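PDB 4FMV: glucuronoarabinoxylan endo-1,4-beta-xylanase from Clostridium papyrosolvens, which hydrolyses internal beta-1,4 linkages of xylan as a family 30 glycoside hydrolase, and may also cleave beta-1,4-glucans such as cellulose. Local coordinates for residues 19-24 and 41-46; 23-28 and 264-269; 46-51 and 71-76; 80-85 and 134-139. All coordinates share one frame; numbering follows the deposited sequence.

Contact 1: 19-24 and 41-46; sequences FGASSA and LGYSIL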
loop_
_atom_site.group_PDB
_atom_site.type_symbol
_atom_site.label_atom_id
_atom_site.label_comp_id
_atom_site.label_asym_id
_atom_site.label_seq_id
_atom_site.Cartn_x
_atom_site.Cartn_y
_atom_site.Cartn_z
ATOM N N PHE A 19 -1.328 -5.954 0.282
ATOM C CA PHE A 19 -0.607 -5.219 1.321
ATOM C C PHE A 19 0.850 -5.551 1.139
ATOM O O PHE A 19 1.172 -6.641 0.700
ATOM C CB PHE A 19 -1.018 -5.690 2.728
ATOM C CG PHE A 19 -2.479 -5.499 3.034
ATOM C CD1 PHE A 19 -3.397 -6.467 2.675
ATOM C CD2 PHE A 19 -2.924 -4.347 3.680
ATOM C CE1 PHE A 19 -4.746 -6.300 2.942
ATOM C CE2 PHE A 19 -4.263 -4.157 3.941
ATOM C CZ PHE A 19 -5.182 -5.135 3.575
ATOM N N GLY A 20 1.749 -4.647 1.493
ATOM C CA GLY A 20 3.153 -4.891 1.191
ATOM C C GLY A 20 4.050 -3.779 1.686
ATOM O O GLY A 20 3.686 -3.036 2.599
ATOM N N ALA A 21 5.227 -3.676 1.069
ATOM C CA ALA A 21 6.254 -2.738 1.493
ATOM C C ALA A 21 7.118 -2.380 0.288
ATOM O O ALA A 21 6.818 -2.779 -0.843
ATOM C CB ALA A 21 7.108 -3.377 2.604
ATOM N N SER A 22 8.213 -1.667 0.517
ATOM C CA SER A 22 9.057 -1.260 -0.594
ATOM C C SER A 22 10.499 -1.753 -0.451
ATOM O O SER A 22 11.057 -1.754 0.639
ATOM C CB SER A 22 9.037 0.266 -0.740
ATOM O OG SER A 22 9.875 0.686 -1.805
ATOM N N SER A 23 11.085 -2.175 -1.562
ATOM C CA SER A 23 12.512 -2.528 -1.620
ATOM C C SER A 23 13.409 -1.341 -2.026
ATOM O O SER A 23 14.600 -1.524 -2.292
ATOM C CB SER A 23 12.747 -3.738 -2.537
ATOM O OG SER A 23 12.155 -3.556 -3.815
ATOM N N ALA A 24 12.830 -0.141 -2.136
ATOM C CA ALA A 24 13.596 1.052 -2.543
ATOM C C ALA A 24 14.838 1.253 -1.694
ATOM O O ALA A 24 14.767 1.193 -0.475
ATOM C CB ALA A 24 12.709 2.317 -2.444
ATOM N N LEU A 41 4.712 -13.874 6.332
ATOM C CA LEU A 41 3.679 -12.862 6.567
ATOM C C LEU A 41 2.771 -12.595 5.365
ATOM O O LEU A 41 1.872 -11.752 5.437
ATOM C CB LEU A 41 4.288 -11.544 7.041
ATOM C CG LEU A 41 5.209 -11.657 8.253
ATOM C CD1 LEU A 41 5.673 -10.288 8.740
ATOM C CD2 LEU A 41 4.565 -12.437 9.384
ATOM N N GLY A 42 3.030 -13.281 4.257
ATOM C CA GLY A 42 2.140 -13.235 3.106
ATOM C C GLY A 42 1.958 -11.884 2.418
ATOM O O GLY A 42 0.906 -11.648 1.811
ATOM N N TYR A 43 2.956 -10.999 2.481
ATOM C CA TYR A 43 2.846 -9.719 1.765
ATOM C C TYR A 43 2.583 -9.983 0.278
ATOM O O TYR A 43 3.242 -10.826 -0.357
ATOM C CB TYR A 43 4.093 -8.860 1.885
ATOM C CG TYR A 43 4.363 -8.274 3.237
ATOM C CD1 TYR A 43 3.656 -8.683 4.355
ATOM C CD2 TYR A 43 5.325 -7.282 3.390
ATOM C CE1 TYR A 43 3.942 -8.142 5.615
ATOM C CE2 TYR A 43 5.613 -6.757 4.629
ATOM C CZ TYR A 43 4.917 -7.174 5.732
ATOM O OH TYR A 43 5.223 -6.625 6.972
ATOM N N SER A 44 1.537 -9.339 -0.232
ATOM C CA SER A 44 1.094 -9.500 -1.615
ATOM C C SER A 44 1.469 -8.379 -2.619
ATOM O O SER A 44 1.038 -8.414 -3.764
ATOM C CB SER A 44 -0.407 -9.769 -1.606
ATOM O OG SER A 44 -1.024 -8.750 -0.843
ATOM N N ILE A 45 2.200 -7.358 -2.173
ATOM C CA ILE A 45 2.608 -6.274 -3.058
ATOM C C ILE A 45 4.022 -5.810 -2.692
ATOM O O ILE A 45 4.343 -5.664 -1.512
ATOM C CB ILE A 45 1.652 -5.043 -2.974
ATOM C CG1 ILE A 45 0.196 -5.453 -3.194
ATOM C CG2 ILE A 45 2.072 -3.955 -3.981
ATOM C CD1 ILE A 45 -0.812 -4.285 -3.018
ATOM N N LEU A 46 4.850 -5.582 -3.708
ATOM C CA LEU A 46 6.180 -4.994 -3.539
ATOM C C LEU A 46 6.311 -3.746 -4.393
ATOM O O LEU A 46 5.944 -3.744 -5.575
ATOM C CB LEU A 46 7.281 -5.994 -3.960
ATOM C CG LEU A 46 8.711 -5.445 -3.885
ATOM C CD1 LEU A 46 9.145 -5.102 -2.433
ATOM C CD2 LEU A 46 9.681 -6.433 -4.483
#
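Gly20 and Ala21 pair in parallel with Ile45 and Leu46. This joins the two strands of the first beta-alpha-beta unit of the (beta/alpha)8 barrel, linked by helix 31-40. The pairing starts at Ser44. Its OG sits between its own backbone N and carbonyl carbon (chi1 52°) and accepts the N-H of Phe19, with Phe19 N and Ser44 OG 3.0 Å apart. In return Ser44 N gives its hydrogen to Phe19 O at 2.9 Å. Ile45 N reaches the same oxygen in a weak bond, so two neighbouring N-H groups grip one carbonyl. Further on, Ala21 N makes a weak, long bond to Ile45 O. That oxygen also receives a CA-H contact from Gly20 CA, 3.1 Å from Ile45 O, where glycine lets the strands come close.

Tyr43 lies alongside the glycine. Tyr43 CB meets Phe19 O at 3.9 Å and Gly20 CA slightly further off. CG and then CD2 stay beside Gly20 CA, with Tyr43 CD2 3.9 Å from it. Tyr43 CE2 reaches Ala21 CB at 4.2 Å. The OH at the tip is hydrogen-bonded to Ala284 O, and helix 282-291 packs on the ring through Leu287 and Ala291. All the touching residues are buried.

At the other end, Leu46 CA makes a CA-H contact to Ala21 O. The Leu46 CD1 methyl lies 3.6 Å from Ser23 N. CD1 of Leu46 is also 3.7 Å from Ser23 OG, the hydroxyl that is hydrogen-bonded to Glu69 OE2.

Contact 2: 23-28 and 264-269; sequences SAWCGT and YWWITW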
loop_
_atom_site.group_PDB
_atom_site.type_symbol
_atom_site.label_atom_id
_atom_site.label_comp_id
_atom_site.label_asym_id
_atom_site.label_seq_id
_atom_site.Cartn_x
_atom_site.Cartn_y
_atom_site.Cartn_z
ATOM N N SER A 23 11.085 -2.175 -1.562
ATOM C CA SER A 23 12.512 -2.528 -1.620
ATOM C C SER A 23 13.409 -1.341 -2.026
ATOM O O SER A 23 14.600 -1.524 -2.292
ATOM C CB SER A 23 12.747 -3.738 -2.537
ATOM O OG SER A 23 12.155 -3.556 -3.815
ATOM N N ALA A 24 12.830 -0.141 -2.136
ATOM C CA ALA A 24 13.596 1.052 -2.543
ATOM C C ALA A 24 14.838 1.253 -1.694
ATOM O O ALA A 24 14.767 1.193 -0.475
ATOM C CB ALA A 24 12.709 2.317 -2.444
ATOM N N TRP A 25 15.975 1.479 -2.346
ATOM C CA TRP A 25 17.257 1.714 -1.670
ATOM C C TRP A 25 17.683 0.585 -0.720
ATOM O O TRP A 25 18.517 0.790 0.158
ATOM C CB TRP A 25 17.226 3.042 -0.909
ATOM C CG TRP A 25 17.331 4.258 -1.795
ATOM C CD1 TRP A 25 18.379 4.588 -2.628
ATOM C CD2 TRP A 25 16.363 5.311 -1.933
ATOM N NE1 TRP A 25 18.105 5.774 -3.272
ATOM C CE2 TRP A 25 16.887 6.245 -2.853
ATOM C CE3 TRP A 25 15.102 5.564 -1.354
ATOM C CZ2 TRP A 25 16.190 7.419 -3.218
ATOM C CZ3 TRP A 25 14.420 6.730 -1.720
ATOM C CH2 TRP A 25 14.964 7.633 -2.648
ATOM N N CYS A 26 17.139 -0.611 -0.917
ATOM C CA CYS A 26 17.529 -1.787 -0.118
ATOM C C CYS A 26 18.590 -2.647 -0.797
ATOM O O CYS A 26 18.907 -3.755 -0.326
ATOM C CB CYS A 26 16.299 -2.623 0.255
ATOM S SG CYS A 26 15.158 -1.658 1.262
ATOM N N GLY A 27 19.099 -2.171 -1.929
ATOM C CA GLY A 27 19.986 -2.984 -2.742
ATOM C C GLY A 27 19.271 -4.276 -3.115
ATOM O O GLY A 27 18.071 -4.270 -3.443
ATOM N N THR A 28 20.011 -5.383 -3.059
ATOM C CA THR A 28 19.446 -6.700 -3.298
ATOM C C THR A 28 19.084 -7.331 -1.964
ATOM O O THR A 28 19.968 -7.683 -1.172
ATOM C CB THR A 28 20.461 -7.571 -4.038
ATOM O OG1 THR A 28 20.848 -6.884 -5.232
ATOM C CG2 THR A 28 19.878 -8.961 -4.397
ATOM N N TYR A 264 3.549 -0.272 2.941
ATOM C CA TYR A 264 4.543 0.321 3.820
ATOM C C TYR A 264 5.731 0.869 3.006
ATOM O O TYR A 264 5.940 0.522 1.850
ATOM C CB TYR A 264 5.021 -0.727 4.868
ATOM C CG TYR A 264 5.724 -0.155 6.090
ATOM C CD1 TYR A 264 5.004 0.218 7.221
ATOM C CD2 TYR A 264 7.118 -0.002 6.120
ATOM C CE1 TYR A 264 5.642 0.737 8.343
ATOM C CE2 TYR A 264 7.769 0.535 7.241
ATOM C CZ TYR A 264 7.020 0.894 8.346
ATOM O OH TYR A 264 7.635 1.440 9.449
ATOM N N TRP A 265 6.507 1.724 3.642
ATOM C CA TRP A 265 7.760 2.231 3.105
ATOM C C TRP A 265 8.840 1.112 3.163
ATOM O O TRP A 265 8.507 -0.081 3.112
ATOM C CB TRP A 265 8.148 3.531 3.830
ATOM C CG TRP A 265 9.410 4.215 3.391
ATOM C CD1 TRP A 265 10.284 4.888 4.202
ATOM C CD2 TRP A 265 9.948 4.318 2.057
ATOM N NE1 TRP A 265 11.331 5.389 3.461
ATOM C CE2 TRP A 265 11.150 5.052 2.145
ATOM C CE3 TRP A 265 9.537 3.854 0.806
ATOM C CZ2 TRP A 265 11.942 5.332 1.029
ATOM C CZ3 TRP A 265 10.328 4.137 -0.307
ATOM C CH2 TRP A 265 11.516 4.867 -0.184
ATOM N N TRP A 266 10.107 1.487 3.036
ATOM C CA TRP A 266 11.181 0.542 2.766
ATOM C C TRP A 266 11.474 -0.531 3.822
ATOM O O TRP A 266 11.157 -0.388 5.016
ATOM C CB TRP A 266 12.466 1.304 2.378
ATOM C CG TRP A 266 12.982 2.277 3.405
ATOM C CD1 TRP A 266 12.568 2.420 4.713
ATOM C CD2 TRP A 266 14.006 3.263 3.201
ATOM N NE1 TRP A 266 13.284 3.428 5.330
ATOM C CE2 TRP A 266 14.168 3.962 4.423
ATOM C CE3 TRP A 266 14.798 3.619 2.105
ATOM C CZ2 TRP A 266 15.096 4.987 4.574
ATOM C CZ3 TRP A 266 15.721 4.647 2.252
ATOM C CH2 TRP A 266 15.865 5.315 3.483
ATOM N N ILE A 267 12.082 -1.629 3.363
ATOM C CA ILE A 267 12.179 -2.824 4.183
ATOM C C ILE A 267 13.379 -2.868 5.123
ATOM O O ILE A 267 13.180 -2.888 6.344
ATOM C CB ILE A 267 12.106 -4.135 3.367
ATOM C CG1 ILE A 267 10.718 -4.294 2.730
ATOM C CG2 ILE A 267 12.399 -5.314 4.275
ATOM C CD1 ILE A 267 10.713 -5.200 1.478
ATOM N N THR A 268 14.617 -2.884 4.635
ATOM C CA THR A 268 15.614 -3.153 5.665
ATOM C C THR A 268 16.263 -1.846 6.085
ATOM O O THR A 268 17.420 -1.574 5.779
ATOM C CB THR A 268 16.701 -4.035 4.997
ATOM O OG1 THR A 268 17.035 -3.479 3.711
ATOM C CG2 THR A 268 16.154 -5.457 4.747
ATOM N N TRP A 269 15.596 -1.229 7.047
ATOM C CA TRP A 269 15.940 0.078 7.604
ATOM C C TRP A 269 15.358 0.114 9.010
ATOM O O TRP A 269 14.369 -0.565 9.250
ATOM C CB TRP A 269 15.350 1.180 6.730
ATOM C CG TRP A 269 16.034 1.287 5.397
ATOM C CD1 TRP A 269 15.693 0.653 4.232
ATOM C CD2 TRP A 269 17.183 2.085 5.097
ATOM N NE1 TRP A 269 16.569 1.002 3.226
ATOM C CE2 TRP A 269 17.483 1.892 3.728
ATOM C CE3 TRP A 269 17.986 2.949 5.852
ATOM C CZ2 TRP A 269 18.552 2.525 3.105
ATOM C CZ3 TRP A 269 19.053 3.575 5.228
ATOM C CH2 TRP A 269 19.324 3.362 3.870
HETATM O O HOH W 1 18.843 -4.963 2.117
#
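Four indole rings meet here, Trp25 on one segment and Trp265, Trp266 and Trp269 on the other. Trp25 and Trp265 touch edge to edge, each near the plane of the other, with Trp25 CZ3 3.8 Å from Trp265 CH2. Trp266 lies between its two neighbours: Trp269 CD1 is over one face and Trp265 NE1 over the opposite face. Ala24 O sits at the edge of Trp266, 3.5 Å from CE3. Trp269 has Trp266 CH2 over the centre of one face, while Trp25 O lies in plane at its edge, 3.4 Å from CZ2. Ala24 CB packs on Trp265 CH2 at 3.6 Å.

A type II turn from Ser23 to Cys26 brings the thiol in. Cys26 SG lies beside its own backbone N (chi1 -62°) and at the edge of the Trp269 five-membered ring, 3.6 Å from NE1. Thr268 N makes a weak but fairly straight bond to Cys26 SG. A water joins Cys26 O, to which it donates, with Thr268 OG1.

Segment 23-28 follows strand 11-22, and 264-269 takes in the end of strand 261-266. Both lie at the C-terminal ends of barrel strands, the side that carries the active site in (beta/alpha)8 enzymes. The chemistry is mainly aromatic and apolar, so direct polar bonding between the two segments is slight.

Contact 3: 46-51 and 71-76; sequences LRLRIE and ANAKKA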
loop_
_atom_site.group_PDB
_atom_site.type_symbol
_atom_site.label_atom_id
_atom_site.label_comp_id
_atom_site.label_asym_id
_atom_site.label_seq_id
_atom_site.Cartn_x
_atom_site.Cartn_y
_atom_site.Cartn_z
ATOM N N LEU A 46 4.850 -5.582 -3.708
ATOM C CA LEU A 46 6.180 -4.994 -3.539
ATOM C C LEU A 46 6.311 -3.746 -4.393
ATOM O O LEU A 46 5.944 -3.744 -5.575
ATOM C CB LEU A 46 7.281 -5.994 -3.960
ATOM C CG LEU A 46 8.711 -5.445 -3.885
ATOM C CD1 LEU A 46 9.145 -5.102 -2.433
ATOM C CD2 LEU A 46 9.681 -6.433 -4.483
ATOM N N ARG A 47 6.846 -2.689 -3.793
ATOM C CA ARG A 47 7.113 -1.433 -4.485
ATOM C C ARG A 47 8.615 -1.274 -4.722
ATOM O O ARG A 47 9.395 -1.204 -3.766
ATOM C CB ARG A 47 6.606 -0.244 -3.633
ATOM C CG ARG A 47 6.812 1.136 -4.259
ATOM C CD ARG A 47 6.388 2.238 -3.284
ATOM N NE ARG A 47 6.437 3.585 -3.889
ATOM C CZ ARG A 47 6.868 4.672 -3.257
ATOM N NH1 ARG A 47 7.294 4.564 -2.014
ATOM N NH2 ARG A 47 6.837 5.876 -3.860
ATOM N N LEU A 48 8.994 -1.151 -5.997
ATOM C CA LEU A 48 10.364 -0.878 -6.433
ATOM C C LEU A 48 10.587 0.626 -6.608
ATOM O O LEU A 48 9.645 1.382 -6.874
ATOM C CB LEU A 48 10.650 -1.545 -7.779
ATOM C CG LEU A 48 10.197 -2.984 -8.006
ATOM C CD1 LEU A 48 10.435 -3.359 -9.462
ATOM C CD2 LEU A 48 10.943 -3.919 -7.058
ATOM N N ARG A 49 11.809 1.077 -6.355
ATOM C CA ARG A 49 12.191 2.422 -6.763
ATOM C C ARG A 49 12.964 2.319 -8.077
ATOM O O ARG A 49 13.892 1.513 -8.190
ATOM C CB ARG A 49 13.060 3.090 -5.706
ATOM C CG ARG A 49 13.738 4.372 -6.211
ATOM C CD ARG A 49 14.600 5.025 -5.148
ATOM N NE ARG A 49 15.633 5.850 -5.774
ATOM C CZ ARG A 49 16.760 5.350 -6.285
ATOM N NH1 ARG A 49 16.999 4.036 -6.239
ATOM N NH2 ARG A 49 17.657 6.157 -6.847
ATOM N N ILE A 50 12.587 3.142 -9.055
ATOM C CA ILE A 50 13.258 3.169 -10.355
ATOM C C ILE A 50 14.553 3.977 -10.250
ATOM O O ILE A 50 14.528 5.204 -10.025
ATOM C CB ILE A 50 12.347 3.840 -11.411
ATOM C CG1 ILE A 50 11.003 3.106 -11.522
ATOM C CG2 ILE A 50 13.020 3.907 -12.786
ATOM C CD1 ILE A 50 10.010 3.760 -12.509
ATOM N N GLU A 51 15.686 3.332 -10.519
ATOM C CA GLU A 51 16.968 3.959 -10.188
ATOM C C GLU A 51 17.480 4.837 -11.338
ATOM O O GLU A 51 17.934 4.331 -12.358
ATOM C CB GLU A 51 17.984 2.841 -9.876
ATOM C CG GLU A 51 19.415 3.307 -9.729
ATOM C CD GLU A 51 19.603 4.236 -8.541
ATOM O OE1 GLU A 51 19.611 3.749 -7.387
ATOM O OE2 GLU A 51 19.718 5.453 -8.757
ATOM N N ALA A 71 15.885 -8.317 -9.014
ATOM C CA ALA A 71 16.025 -9.462 -8.131
ATOM C C ALA A 71 14.960 -9.426 -7.024
ATOM O O ALA A 71 14.380 -10.458 -6.665
ATOM C CB ALA A 71 17.454 -9.530 -7.543
ATOM N N ASN A 72 14.710 -8.236 -6.485
ATOM C CA ASN A 72 13.680 -8.045 -5.472
ATOM C C ASN A 72 12.308 -8.421 -6.021
ATOM O O ASN A 72 11.556 -9.166 -5.403
ATOM C CB ASN A 72 13.710 -6.594 -4.973
ATOM C CG ASN A 72 15.015 -6.266 -4.240
ATOM O OD1 ASN A 72 15.637 -7.154 -3.650
ATOM N ND2 ASN A 72 15.440 -5.001 -4.287
ATOM N N ALA A 73 12.017 -7.919 -7.214
ATOM C CA ALA A 73 10.785 -8.222 -7.924
ATOM C C ALA A 73 10.600 -9.717 -8.125
ATOM O O ALA A 73 9.507 -10.248 -7.908
ATOM C CB ALA A 73 10.775 -7.498 -9.283
ATOM N N LYS A 74 11.664 -10.415 -8.532
ATOM C CA LYS A 74 11.547 -11.858 -8.750
ATOM C C LYS A 74 11.229 -12.612 -7.460
ATOM O O LYS A 74 10.465 -13.578 -7.483
ATOM C CB LYS A 74 12.804 -12.432 -9.408
ATOM C CG LYS A 74 13.003 -12.034 -10.883
ATOM C CD LYS A 74 14.251 -12.726 -11.446
ATOM C CE LYS A 74 14.447 -12.488 -12.935
ATOM N NZ LYS A 74 15.572 -13.355 -13.501
ATOM N N LYS A 75 11.808 -12.186 -6.336
ATOM C CA LYS A 75 11.519 -12.858 -5.066
ATOM C C LYS A 75 10.068 -12.643 -4.616
ATOM O O LYS A 75 9.398 -13.581 -4.161
ATOM C CB LYS A 75 12.514 -12.438 -3.973
ATOM C CG LYS A 75 13.923 -12.991 -4.205
ATOM C CD LYS A 75 14.889 -12.477 -3.175
ATOM C CE LYS A 75 16.334 -12.948 -3.458
ATOM N NZ LYS A 75 16.865 -12.399 -4.720
ATOM N N ALA A 76 9.586 -11.414 -4.750
ATOM C CA ALA A 76 8.206 -11.100 -4.406
ATOM C C ALA A 76 7.246 -11.879 -5.301
ATOM O O ALA A 76 6.289 -12.479 -4.812
ATOM C CB ALA A 76 7.941 -9.571 -4.488
#
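The strand-to-helix half of a beta-alpha-beta unit in the (beta/alpha)8 barrel is packed together through Leu46 and Leu48, which lie against Asn72, Ala73 and Ala76. Strand 46-49 and helix 71-76 run nearly antiparallel, at 173°, with their axes 9.2 Å apart at closest approach. Leu46 does most of the touching through one methyl. Leu46 CD2 lies 3.6 Å from Ala76 CB and 3.4 Å from Asn72 O, the carbonyl that accepts Ala76 N within the helix. Leu46 CB is also close to Ala76 CB, at 3.7 Å. Leu48 has CG beside its backbone N (chi1 -44°). From there Leu48 CD1 meets Ala73 CB at 4.2 Å and CD2 meets Ala73 N at 4.1 Å. No hydrogen bond crosses the contact. Asn72 uses its amide elsewhere, bonding Gly27 O and Ile29 N.

Further along the strand, Arg49 grips Glu51 end-on. Arg49 NH1 holds Glu51 OE1 at 2.9 Å and NH2 holds OE2, and both carboxylate oxygens are approached from above their plane.

Arg47 points the other way from the leucines and forms salt bridges with Glu177 and Glu232. On the helix side, Met34 of helix 31-40 packs on Ala76 and Leu46, and Tyr124 and Met128 of helix 114-130 pack on Leu48.

Contact 4: 80-85 and 134-139; sequences GAIVFA and DLYAIS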
loop_
_atom_site.group_PDB
_atom_site.type_symbol
_atom_site.label_atom_id
_atom_site.label_comp_id
_atom_site.label_asym_id
_atom_site.label_seq_id
_atom_site.Cartn_x
_atom_site.Cartn_y
_atom_site.Cartn_z
ATOM N N GLY A 80 3.899 -14.868 -5.059
ATOM C CA GLY A 80 2.562 -14.460 -5.443
ATOM C C GLY A 80 2.244 -12.973 -5.287
ATOM O O GLY A 80 1.090 -12.570 -5.460
ATOM N N ALA A 81 3.234 -12.150 -4.958
ATOM C CA ALA A 81 2.982 -10.699 -4.868
ATOM C C ALA A 81 2.960 -10.052 -6.235
ATOM O O ALA A 81 3.599 -10.548 -7.168
ATOM C CB ALA A 81 4.034 -10.004 -3.998
ATOM N N ILE A 82 2.253 -8.930 -6.365
ATOM C CA ILE A 82 2.393 -8.155 -7.583
ATOM C C ILE A 82 3.476 -7.131 -7.298
ATOM O O ILE A 82 3.867 -6.950 -6.142
ATOM C CB ILE A 82 1.081 -7.419 -7.947
ATOM C CG1 ILE A 82 0.656 -6.484 -6.810
ATOM C CG2 ILE A 82 -0.023 -8.429 -8.302
ATOM C CD1 ILE A 82 -0.665 -5.744 -7.061
ATOM N N VAL A 83 3.879 -6.385 -8.320
ATOM C CA VAL A 83 5.030 -5.486 -8.198
ATOM C C VAL A 83 4.737 -4.200 -8.930
ATOM O O VAL A 83 4.277 -4.232 -10.072
ATOM C CB VAL A 83 6.319 -6.109 -8.844
ATOM C CG1 VAL A 83 7.510 -5.206 -8.631
ATOM C CG2 VAL A 83 6.592 -7.494 -8.296
ATOM N N PHE A 84 4.997 -3.068 -8.288
ATOM C CA PHE A 84 4.922 -1.786 -8.984
ATOM C C PHE A 84 6.174 -0.971 -8.714
ATOM O O PHE A 84 6.982 -1.347 -7.862
ATOM C CB PHE A 84 3.642 -1.006 -8.660
ATOM C CG PHE A 84 3.618 -0.370 -7.277
ATOM C CD1 PHE A 84 3.367 -1.138 -6.143
ATOM C CD2 PHE A 84 3.772 0.998 -7.126
ATOM C CE1 PHE A 84 3.296 -0.550 -4.886
ATOM C CE2 PHE A 84 3.690 1.603 -5.878
ATOM C CZ PHE A 84 3.461 0.823 -4.748
ATOM N N ALA A 85 6.354 0.111 -9.471
ATOM C CA ALA A 85 7.580 0.913 -9.409
ATOM C C ALA A 85 7.275 2.404 -9.385
ATOM O O ALA A 85 6.387 2.856 -10.122
ATOM C CB ALA A 85 8.482 0.583 -10.615
ATOM N N ASP A 134 6.069 -9.199 -14.859
ATOM C CA ASP A 134 5.151 -8.287 -15.518
ATOM C C ASP A 134 4.735 -7.262 -14.467
ATOM O O ASP A 134 3.951 -7.565 -13.545
ATOM C CB ASP A 134 3.931 -9.052 -16.063
ATOM C CG ASP A 134 4.281 -9.971 -17.254
ATOM O OD1 ASP A 134 5.261 -9.677 -17.976
ATOM O OD2 ASP A 134 3.568 -10.984 -17.477
ATOM N N LEU A 135 5.235 -6.036 -14.615
ATOM C CA LEU A 135 4.946 -4.989 -13.636
ATOM C C LEU A 135 3.457 -4.735 -13.581
ATOM O O LEU A 135 2.828 -4.562 -14.628
ATOM C CB LEU A 135 5.606 -3.677 -14.024
ATOM C CG LEU A 135 7.008 -3.333 -13.572
ATOM C CD1 LEU A 135 7.223 -1.835 -13.872
ATOM C CD2 LEU A 135 7.223 -3.666 -12.097
ATOM N N TYR A 136 2.903 -4.660 -12.375
ATOM C CA TYR A 136 1.475 -4.388 -12.235
ATOM C C TYR A 136 1.143 -2.957 -12.648
ATOM O O TYR A 136 0.152 -2.719 -13.324
ATOM C CB TYR A 136 0.988 -4.656 -10.796
ATOM C CG TYR A 136 -0.518 -4.668 -10.682
ATOM C CD1 TYR A 136 -1.230 -5.835 -10.891
ATOM C CD2 TYR A 136 -1.228 -3.501 -10.412
ATOM C CE1 TYR A 136 -2.610 -5.860 -10.815
ATOM C CE2 TYR A 136 -2.605 -3.513 -10.339
ATOM C CZ TYR A 136 -3.284 -4.695 -10.536
ATOM O OH TYR A 136 -4.644 -4.712 -10.467
ATOM N N ALA A 137 1.962 -2.004 -12.206
ATOM C CA ALA A 137 1.747 -0.594 -12.510
ATOM C C ALA A 137 3.062 0.166 -12.377
ATOM O O ALA A 137 3.998 -0.299 -11.716
ATOM C CB ALA A 137 0.697 0.018 -11.546
ATOM N N ILE A 138 3.127 1.338 -13.000
ATOM C CA ILE A 138 4.283 2.201 -12.876
ATOM C C ILE A 138 3.816 3.637 -12.622
ATOM O O ILE A 138 2.842 4.077 -13.232
ATOM C CB ILE A 138 5.190 2.104 -14.129
ATOM C CG1 ILE A 138 6.565 2.747 -13.850
ATOM C CG2 ILE A 138 4.481 2.704 -15.374
ATOM C CD1 ILE A 138 7.662 2.291 -14.850
ATOM N N SER A 139 4.501 4.326 -11.702
ATOM C CA SER A 139 4.094 5.637 -11.211
ATOM C C SER A 139 4.833 6.742 -11.952
ATOM O O SER A 139 5.998 6.579 -12.301
ATOM C CB SER A 139 4.336 5.742 -9.690
ATOM O OG SER A 139 3.931 6.995 -9.136
HETATM O O HOH W 2 3.426 -7.687 -11.047
#
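Leu135 fills the apolar centre, with Leu135 CD2 3.8 Å from Val83 CG1 and CD1 4.2 Å from Ala85 CB. Ala85 CB also lies near Ile138 CG1, on the same face of the barrel sheet. On the other face, Ile82 sets a methyl over the Tyr136 ring in a CH-pi contact. Ile82 CD1 is 3.9 Å from the centroid of the Tyr136 ring and 16° off the normal. The Ile82 chain is extended at its end (chi2 -178°), which carries CD1 out over the ring. Phe84 CB comes against Ala137, while its ring turns off from strand 137-139 and meets Trp229 edge-to-face.

Around this core the two backbones run parallel. Tyr136 N donates to Val83 O at 2.7 Å. Ala85 N reaches Ala137 O in a longer bond of 3.3 Å. Ser139 N then bonds Ala85 O at 2.9 Å. At the start of the pairing a water fills in: it accepts from Val83 N at 3.1 Å and donates to Asp134 O at 2.6 Å.

These are adjacent strands of the (beta/alpha)8 barrel. Strand 45-49 pairs with the far edge of 82-86, and strand 172-178 continues the sheet beyond 137-139, where Glu177 bonds Ser139 OG and Arg172 makes a cation-pi contact with Tyr136. Helix 114-130 packs outside, on Ala85, Leu135 and Ile138.

In the fold
The four contacts follow neighbouring parts of the (beta/alpha)8 barrel of this family 30 module, one piece of a longer protein. Strands 261-266, 11-22, 45-49, 82-86 and 137-139 lie side by side in that order. Contact 1 joins the second and third of these, and contact 4 the last two. Contact 3 lays helix 67-78 on strand 45-49, with its centre about 8 Å from that of contact 4. Contacts 1, 3 and 4 come in series along the chain. The segments of contact 2 are 236 residues apart and enclose contacts 3 and 4. Contact 2 lies where strand 261-266 pairs with strand 11-22, the pairing that closes the barrel. Its centre is about 10 Å from the centre of contact 1 and about 16 Å from that of contact 4.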